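Uronate isomerase (Caulobacter crescentus, PDB 2Q01) catalyses the reversible isomerisation of D-glucuronate to D-fructuronate and of D-galacturonate to D-tagaturonate, in pentose and glucuronate interconversion. Local coordinates at residues G253-V265 with E337-L349. Sequence-based numbering, arbitrary orientation.
Sequences GHPTAATADLSDV and EYVDALKPLLTRL
Thr259 meets Ala341 and Leu345 where the extended loop after strand 249-252 packs against segment 337-349, whose helix precedes strand 357-359 on the outside of this TIM-barrel-type fold. The threonine hydroxyl lies between the backbone N and the carbonyl carbon (chi1 65°), which places OG1 between Ala341 O and Leu345 N. There Thr259 OG1 donates to Ala341 O at 2.9 Å, in the carbonyl plane and on a lone pair, while accepting from Leu345 N at 3.3 Å. Thr259 N reaches the same Ala341 O at 3.0 Å, but from above that plane, so the two donors use different directions; a water bridges Ala341 O and Thr259 O as well. The methyl CG2 of Thr259 packs on the same leucine, 3.8 Å from Leu345 CD2, the two side chains crossing at about a right angle. A valine here would probably leave Leu345 N without this acceptor and Ala341 O without its in-plane donor.

To one side, Ala257 CB meets Tyr338 CD1 obliquely at 3.8 Å; the tyrosine OH bonds elsewhere, to Phe360 O, and Pro310 touches both residues. To the other, Pro344 brings its CB and CG against the loop backbone, with Pro344 CG 3.4 Å from Thr259 O. The far face of the loop turns to helix 281-302, where Thr293 OG1 bonds Ala260 O.

At the solvent-facing end, Asp261 and Arg348 form a salt bridge with carboxylate and guanidinium planes 89° apart, which excludes a flat two-pronged pairing. The bond of Arg348 NH1 to Asp261 OD1, 3.0 Å long, is weak, bent to 129° at the hydrogen.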
ATOM      1  N   GLY B 253     -19.231   4.201  13.942  1.00 34.14           N
ATOM      2  CA  GLY B 253     -18.964   3.280  12.840  1.00 30.47           C
ATOM      3  C   GLY B 253     -19.813   3.594  11.620  1.00 40.37           C
ATOM      4  O   GLY B 253     -20.802   2.916  11.348  1.00 43.95           O
ATOM      5  N   HIS B 254     -19.416   4.631  10.891  1.00 36.76           N
ATOM      6  CA  HIS B 254     -20.125   5.069   9.702  1.00 31.47           C
ATOM      7  C   HIS B 254     -19.500   4.410   8.476  1.00 44.19           C
ATOM      8  O   HIS B 254     -18.363   3.944   8.561  1.00 49.77           O
ATOM      9  CB  HIS B 254     -20.045   6.594   9.582  1.00 35.79           C
ATOM     10  CG  HIS B 254     -20.822   7.333  10.626  1.00 27.38           C
ATOM     11  ND1 HIS B 254     -20.837   8.709  10.702  1.00 39.45           N
ATOM     12  CD2 HIS B 254     -21.601   6.893  11.644  1.00 26.63           C
ATOM     13  CE1 HIS B 254     -21.596   9.085  11.717  1.00 31.74           C
ATOM     14  NE2 HIS B 254     -22.072   8.002  12.304  1.00 34.05           N
ATOM     15  N   PRO B 255     -20.239   4.348   7.339  1.00 42.56           N
ATOM     16  CA  PRO B 255     -19.663   3.877   6.070  1.00 41.65           C
ATOM     17  C   PRO B 255     -18.500   4.732   5.561  1.00 41.31           C
ATOM     18  O   PRO B 255     -17.592   4.214   4.914  1.00 49.33           O
ATOM     19  CB  PRO B 255     -20.837   3.990   5.085  1.00 34.39           C
ATOM     20  CG  PRO B 255     -22.048   3.997   5.922  1.00 39.88           C
ATOM     21  CD  PRO B 255     -21.671   4.680   7.186  1.00 42.72           C
ATOM     22  N   THR B 256     -18.543   6.034   5.834  1.00 33.69           N
ATOM     23  CA  THR B 256     -17.510   6.953   5.382  1.00 27.06           C
ATOM     24  C   THR B 256     -17.003   7.793   6.542  1.00 35.89           C
ATOM     25  O   THR B 256     -17.581   7.779   7.635  1.00 32.85           O
ATOM     26  CB  THR B 256     -18.043   7.914   4.303  1.00 39.48           C
ATOM     27  OG1 THR B 256     -19.154   8.651   4.829  1.00 43.51           O
ATOM     28  CG2 THR B 256     -18.466   7.160   3.044  1.00 27.34           C
ATOM     29  N   ALA B 257     -15.924   8.532   6.296  1.00 42.33           N
ATOM     30  CA  ALA B 257     -15.386   9.467   7.282  1.00 48.74           C
ATOM     31  C   ALA B 257     -15.960  10.874   7.092  1.00 45.06           C
ATOM     32  O   ALA B 257     -15.494  11.828   7.718  1.00 53.51           O
ATOM     33  CB  ALA B 257     -13.862   9.492   7.206  1.00 42.31           C
ATOM     34  N   ALA B 258     -16.978  10.984   6.235  1.00 47.24           N
ATOM     35  CA  ALA B 258     -17.542  12.266   5.814  1.00 37.06           C
ATOM     36  C   ALA B 258     -18.085  13.063   6.982  1.00 39.28           C
ATOM     37  O   ALA B 258     -18.754  12.508   7.854  1.00 42.81           O
ATOM     38  CB  ALA B 258     -18.628  12.048   4.779  1.00 32.32           C
ATOM     39  N   THR B 259     -17.741  14.350   7.011  1.00 38.18           N
ATOM     40  CA  THR B 259     -18.294  15.307   7.976  1.00 35.48           C
ATOM     41  C   THR B 259     -18.949  16.464   7.213  1.00 34.02           C
ATOM     42  O   THR B 259     -18.669  16.668   6.031  1.00 29.28           O
ATOM     43  CB  THR B 259     -17.216  15.868   8.936  1.00 32.48           C
ATOM     44  OG1 THR B 259     -16.253  16.631   8.201  1.00 43.80           O
ATOM     45  CG2 THR B 259     -16.496  14.750   9.684  1.00 42.91           C
ATOM     46  N   ALA B 260     -19.819  17.215   7.882  1.00 36.32           N
ATOM     47  CA  ALA B 260     -20.470  18.378   7.261  1.00 39.18           C
ATOM     48  C   ALA B 260     -20.604  19.535   8.247  1.00 42.27           C
ATOM     49  O   ALA B 260     -20.523  19.337   9.451  1.00 47.36           O
ATOM     50  CB  ALA B 260     -21.832  17.993   6.705  1.00 30.01           C
ATOM     51  N   ASP B 261     -20.809  20.742   7.736  1.00 44.88           N
ATOM     52  CA  ASP B 261     -21.004  21.899   8.599  1.00 42.58           C
ATOM     53  C   ASP B 261     -22.207  22.699   8.109  1.00 43.32           C
ATOM     54  O   ASP B 261     -22.067  23.790   7.553  1.00 51.41           O
ATOM     55  CB  ASP B 261     -19.732  22.758   8.652  1.00 49.09           C
ATOM     56  CG  ASP B 261     -19.717  23.736   9.826  1.00 54.21           C
ATOM     57  OD1 ASP B 261     -20.529  23.592  10.770  1.00 47.74           O
ATOM     58  OD2 ASP B 261     -18.873  24.656   9.807  1.00 61.95           O
ATOM     59  N   LEU B 262     -23.390  22.125   8.303  1.00 42.03           N
ATOM     60  CA  LEU B 262     -24.640  22.784   7.946  1.00 40.37           C
ATOM     61  C   LEU B 262     -25.039  23.782   9.027  1.00 43.65           C
ATOM     62  O   LEU B 262     -24.596  23.683  10.176  1.00 52.80           O
ATOM     63  CB  LEU B 262     -25.767  21.758   7.752  1.00 34.00           C
ATOM     64  CG  LEU B 262     -25.615  20.594   6.767  1.00 36.79           C
ATOM     65  CD1 LEU B 262     -26.759  19.592   6.935  1.00 30.70           C
ATOM     66  CD2 LEU B 262     -25.523  21.068   5.326  1.00 48.94           C
ATOM     67  N   SER B 263     -25.878  24.743   8.649  1.00 40.29           N
ATOM     68  CA  SER B 263     -26.509  25.642   9.608  1.00 38.58           C
ATOM     69  C   SER B 263     -27.588  24.879  10.369  1.00 39.65           C
ATOM     70  O   SER B 263     -27.933  23.747  10.008  1.00 52.46           O
ATOM     71  CB  SER B 263     -27.102  26.863   8.897  1.00 42.75           C
ATOM     72  OG  SER B 263     -28.238  26.517   8.129  1.00 47.11           O
ATOM     73  N   ASP B 264     -28.114  25.491  11.425  1.00 43.19           N
ATOM     74  CA  ASP B 264     -29.152  24.860  12.242  1.00 48.58           C
ATOM     75  C   ASP B 264     -30.411  24.537  11.434  1.00 45.64           C
ATOM     76  O   ASP B 264     -30.984  23.458  11.588  1.00 53.99           O
ATOM     77  CB  ASP B 264     -29.495  25.737  13.452  1.00 53.18           C
ATOM     78  CG  ASP B 264     -28.277  26.062  14.308  1.00 81.82           C
ATOM     79  OD1 ASP B 264     -27.992  27.264  14.506  1.00 92.89           O
ATOM     80  OD2 ASP B 264     -27.599  25.121  14.779  1.00102.49           O
ATOM     81  N   VAL B 265     -30.815  25.462  10.560  1.00 43.46           N
ATOM     82  CA  VAL B 265     -32.009  25.279   9.728  1.00 38.36           C
ATOM     83  C   VAL B 265     -31.826  24.234   8.621  1.00 40.40           C
ATOM     84  O   VAL B 265     -32.772  23.517   8.294  1.00 39.99           O
ATOM     85  CB  VAL B 265     -32.583  26.622   9.172  1.00 39.27           C
ATOM     86  CG1 VAL B 265     -33.165  27.460  10.303  1.00 34.56           C
ATOM     87  CG2 VAL B 265     -31.534  27.423   8.414  1.00 34.77           C
ATOM     88  N   GLU B 337     -11.597   7.549   2.435  1.00 46.67           N
ATOM     89  CA  GLU B 337     -11.038   8.877   2.187  1.00 46.12           C
ATOM     90  C   GLU B 337     -11.193   9.740   3.442  1.00 46.18           C
ATOM     91  O   GLU B 337     -12.232   9.691   4.106  1.00 43.32           O
ATOM     92  CB  GLU B 337     -11.775   9.523   1.007  1.00 46.22           C
ATOM     93  CG  GLU B 337     -10.940  10.477   0.153  1.00 63.15           C
ATOM     94  CD  GLU B 337     -10.784  11.869   0.753  1.00 66.60           C
ATOM     95  OE1 GLU B 337      -9.719  12.488   0.516  1.00 60.34           O
ATOM     96  OE2 GLU B 337     -11.716  12.341   1.447  1.00 58.72           O
ATOM     97  N   TYR B 338     -10.165  10.529   3.758  1.00 38.46           N
ATOM     98  CA  TYR B 338     -10.159  11.357   4.971  1.00 33.43           C
ATOM     99  C   TYR B 338      -9.947  12.848   4.705  1.00 31.03           C
ATOM    100  O   TYR B 338     -10.489  13.686   5.427  1.00 43.04           O
ATOM    101  CB  TYR B 338      -9.098  10.858   5.972  1.00 42.01           C
ATOM    102  CG  TYR B 338      -9.409   9.503   6.570  1.00 40.01           C
ATOM    103  CD1 TYR B 338     -10.128   9.393   7.759  1.00 30.08           C
ATOM    104  CD2 TYR B 338      -8.989   8.331   5.940  1.00 35.08           C
ATOM    105  CE1 TYR B 338     -10.423   8.148   8.302  1.00 36.27           C
ATOM    106  CE2 TYR B 338      -9.283   7.089   6.465  1.00 27.27           C
ATOM    107  CZ  TYR B 338      -9.995   7.001   7.643  1.00 45.93           C
ATOM    108  OH  TYR B 338     -10.280   5.760   8.149  1.00 46.60           O
ATOM    109  N   VAL B 339      -9.162  13.170   3.678  1.00 34.47           N
ATOM    110  CA  VAL B 339      -8.677  14.540   3.442  1.00 44.62           C
ATOM    111  C   VAL B 339      -9.785  15.528   3.086  1.00 46.41           C
ATOM    112  O   VAL B 339      -9.906  16.580   3.719  1.00 53.49           O
ATOM    113  CB  VAL B 339      -7.545  14.572   2.381  1.00 42.46           C
ATOM    114  CG1 VAL B 339      -6.942  15.966   2.259  1.00 38.75           C
ATOM    115  CG2 VAL B 339      -6.466  13.601   2.770  1.00 44.04           C
ATOM    116  N   ASP B 340     -10.592  15.184   2.085  1.00 47.69           N
ATOM    117  CA  ASP B 340     -11.752  15.993   1.726  1.00 45.74           C
ATOM    118  C   ASP B 340     -12.863  15.770   2.735  1.00 46.25           C
ATOM    119  O   ASP B 340     -13.601  16.698   3.075  1.00 52.57           O
ATOM    120  CB  ASP B 340     -12.253  15.638   0.323  1.00 52.15           C
ATOM    121  CG  ASP B 340     -11.386  16.223  -0.785  1.00 63.69           C
ATOM    122  OD1 ASP B 340     -11.504  15.750  -1.937  1.00 64.64           O
ATOM    123  OD2 ASP B 340     -10.585  17.146  -0.518  1.00 76.58           O
ATOM    124  N   ALA B 341     -12.954  14.532   3.219  1.00 41.83           N
ATOM    125  CA  ALA B 341     -14.035  14.089   4.090  1.00 39.26           C
ATOM    126  C   ALA B 341     -14.102  14.840   5.416  1.00 34.56           C
ATOM    127  O   ALA B 341     -15.159  15.350   5.784  1.00 51.12           O
ATOM    128  CB  ALA B 341     -13.934  12.581   4.326  1.00 30.74           C
ATOM    129  N   LEU B 342     -12.971  14.921   6.114  1.00 35.43           N
ATOM    130  CA  LEU B 342     -12.903  15.530   7.449  1.00 33.61           C
ATOM    131  C   LEU B 342     -12.777  17.048   7.431  1.00 37.45           C
ATOM    132  O   LEU B 342     -12.872  17.691   8.481  1.00 46.01           O
ATOM    133  CB  LEU B 342     -11.743  14.936   8.256  1.00 42.80           C
ATOM    134  CG  LEU B 342     -11.739  13.446   8.604  1.00 26.03           C
ATOM    135  CD1 LEU B 342     -10.358  13.052   9.073  1.00 43.81           C
ATOM    136  CD2 LEU B 342     -12.766  13.142   9.670  1.00 28.61           C
ATOM    137  N   LYS B 343     -12.573  17.610   6.242  1.00 37.52           N
ATOM    138  CA  LYS B 343     -12.360  19.052   6.071  1.00 42.87           C
ATOM    139  C   LYS B 343     -13.432  20.012   6.650  1.00 44.35           C
ATOM    140  O   LYS B 343     -13.052  20.985   7.299  1.00 55.95           O
ATOM    141  CB  LYS B 343     -12.020  19.405   4.612  1.00 36.71           C
ATOM    142  CG  LYS B 343     -11.184  20.654   4.513  1.00 25.39           C
ATOM    143  CD  LYS B 343     -10.932  21.090   3.094  1.00 39.92           C
ATOM    144  CE  LYS B 343     -10.282  22.473   3.095  1.00 31.43           C
ATOM    145  NZ  LYS B 343      -9.990  22.918   1.709  1.00 33.47           N
ATOM    146  N   PRO B 344     -14.751  19.761   6.412  1.00 43.60           N
ATOM    147  CA  PRO B 344     -15.786  20.622   7.029  1.00 42.48           C
ATOM    148  C   PRO B 344     -15.785  20.719   8.565  1.00 43.69           C
ATOM    149  O   PRO B 344     -16.070  21.793   9.110  1.00 37.37           O
ATOM    150  CB  PRO B 344     -17.093  19.987   6.550  1.00 33.27           C
ATOM    151  CG  PRO B 344     -16.733  19.323   5.284  1.00 44.23           C
ATOM    152  CD  PRO B 344     -15.380  18.747   5.542  1.00 42.15           C
ATOM    153  N   LEU B 345     -15.478  19.614   9.243  1.00 43.61           N
ATOM    154  CA  LEU B 345     -15.380  19.593  10.704  1.00 37.91           C
ATOM    155  C   LEU B 345     -14.097  20.260  11.184  1.00 40.59           C
ATOM    156  O   LEU B 345     -14.098  20.961  12.201  1.00 50.14           O
ATOM    157  CB  LEU B 345     -15.470  18.153  11.234  1.00 42.60           C
ATOM    158  CG  LEU B 345     -15.232  17.808  12.713  1.00 31.14           C
ATOM    159  CD1 LEU B 345     -16.079  18.650  13.670  1.00 46.38           C
ATOM    160  CD2 LEU B 345     -15.471  16.325  12.969  1.00 30.21           C
ATOM    161  N   LEU B 346     -13.012  20.047  10.444  1.00 37.58           N
ATOM    162  CA  LEU B 346     -11.702  20.577  10.812  1.00 35.15           C
ATOM    163  C   LEU B 346     -11.579  22.078  10.560  1.00 39.50           C
ATOM    164  O   LEU B 346     -10.790  22.761  11.213  1.00 41.55           O
ATOM    165  CB  LEU B 346     -10.588  19.807  10.092  1.00 33.71           C
ATOM    166  CG  LEU B 346     -10.324  18.382  10.596  1.00 31.22           C
ATOM    167  CD1 LEU B 346      -9.490  17.607   9.600  1.00 26.57           C
ATOM    168  CD2 LEU B 346      -9.659  18.381  11.956  1.00 46.24           C
ATOM    169  N   THR B 347     -12.357  22.582   9.605  1.00 41.68           N
ATOM    170  CA  THR B 347     -12.433  24.013   9.340  1.00 42.02           C
ATOM    171  C   THR B 347     -13.143  24.702  10.501  1.00 44.99           C
ATOM    172  O   THR B 347     -12.753  25.795  10.920  1.00 52.14           O
ATOM    173  CB  THR B 347     -13.149  24.296   8.003  1.00 42.90           C
ATOM    174  OG1 THR B 347     -12.470  23.596   6.955  1.00 53.55           O
ATOM    175  CG2 THR B 347     -13.165  25.789   7.671  1.00 50.38           C
ATOM    176  N   ARG B 348     -14.163  24.040  11.037  1.00 40.11           N
ATOM    177  CA  ARG B 348     -14.913  24.585  12.158  1.00 34.96           C
ATOM    178  C   ARG B 348     -14.147  24.436  13.468  1.00 37.10           C
ATOM    179  O   ARG B 348     -13.970  25.409  14.200  1.00 45.56           O
ATOM    180  CB  ARG B 348     -16.286  23.918  12.259  1.00 30.41           C
ATOM    181  CG  ARG B 348     -17.203  24.568  13.281  1.00 40.43           C
ATOM    182  CD  ARG B 348     -18.388  23.675  13.639  1.00 34.79           C
ATOM    183  NE  ARG B 348     -19.261  24.320  14.622  1.00 64.51           N
ATOM    184  CZ  ARG B 348     -20.235  25.181  14.326  1.00 63.01           C
ATOM    185  NH1 ARG B 348     -20.488  25.521  13.066  1.00 64.16           N
ATOM    186  NH2 ARG B 348     -20.966  25.705  15.298  1.00 58.77           N
ATOM    187  N   LEU B 349     -13.674  23.220  13.742  1.00 45.00           N
ATOM    188  CA  LEU B 349     -13.189  22.851  15.071  1.00 26.98           C
ATOM    189  C   LEU B 349     -11.788  22.234  15.151  1.00 36.91           C
ATOM    190  O   LEU B 349     -11.413  21.708  16.196  1.00 37.03           O
ATOM    191  CB  LEU B 349     -14.185  21.893  15.726  1.00 33.22           C
ATOM    192  CG  LEU B 349     -15.608  22.388  15.993  1.00 44.27           C
ATOM    193  CD1 LEU B 349     -16.501  21.249  16.427  1.00 41.21           C
ATOM    194  CD2 LEU B 349     -15.619  23.512  17.022  1.00 50.98           C
TER
HETATM  195  O   HOH W   1     -17.262  16.168   3.660  1.00 40.31           O
HETATM  196  O   HOH W   2     -23.231  26.564  11.229  1.00 51.73           O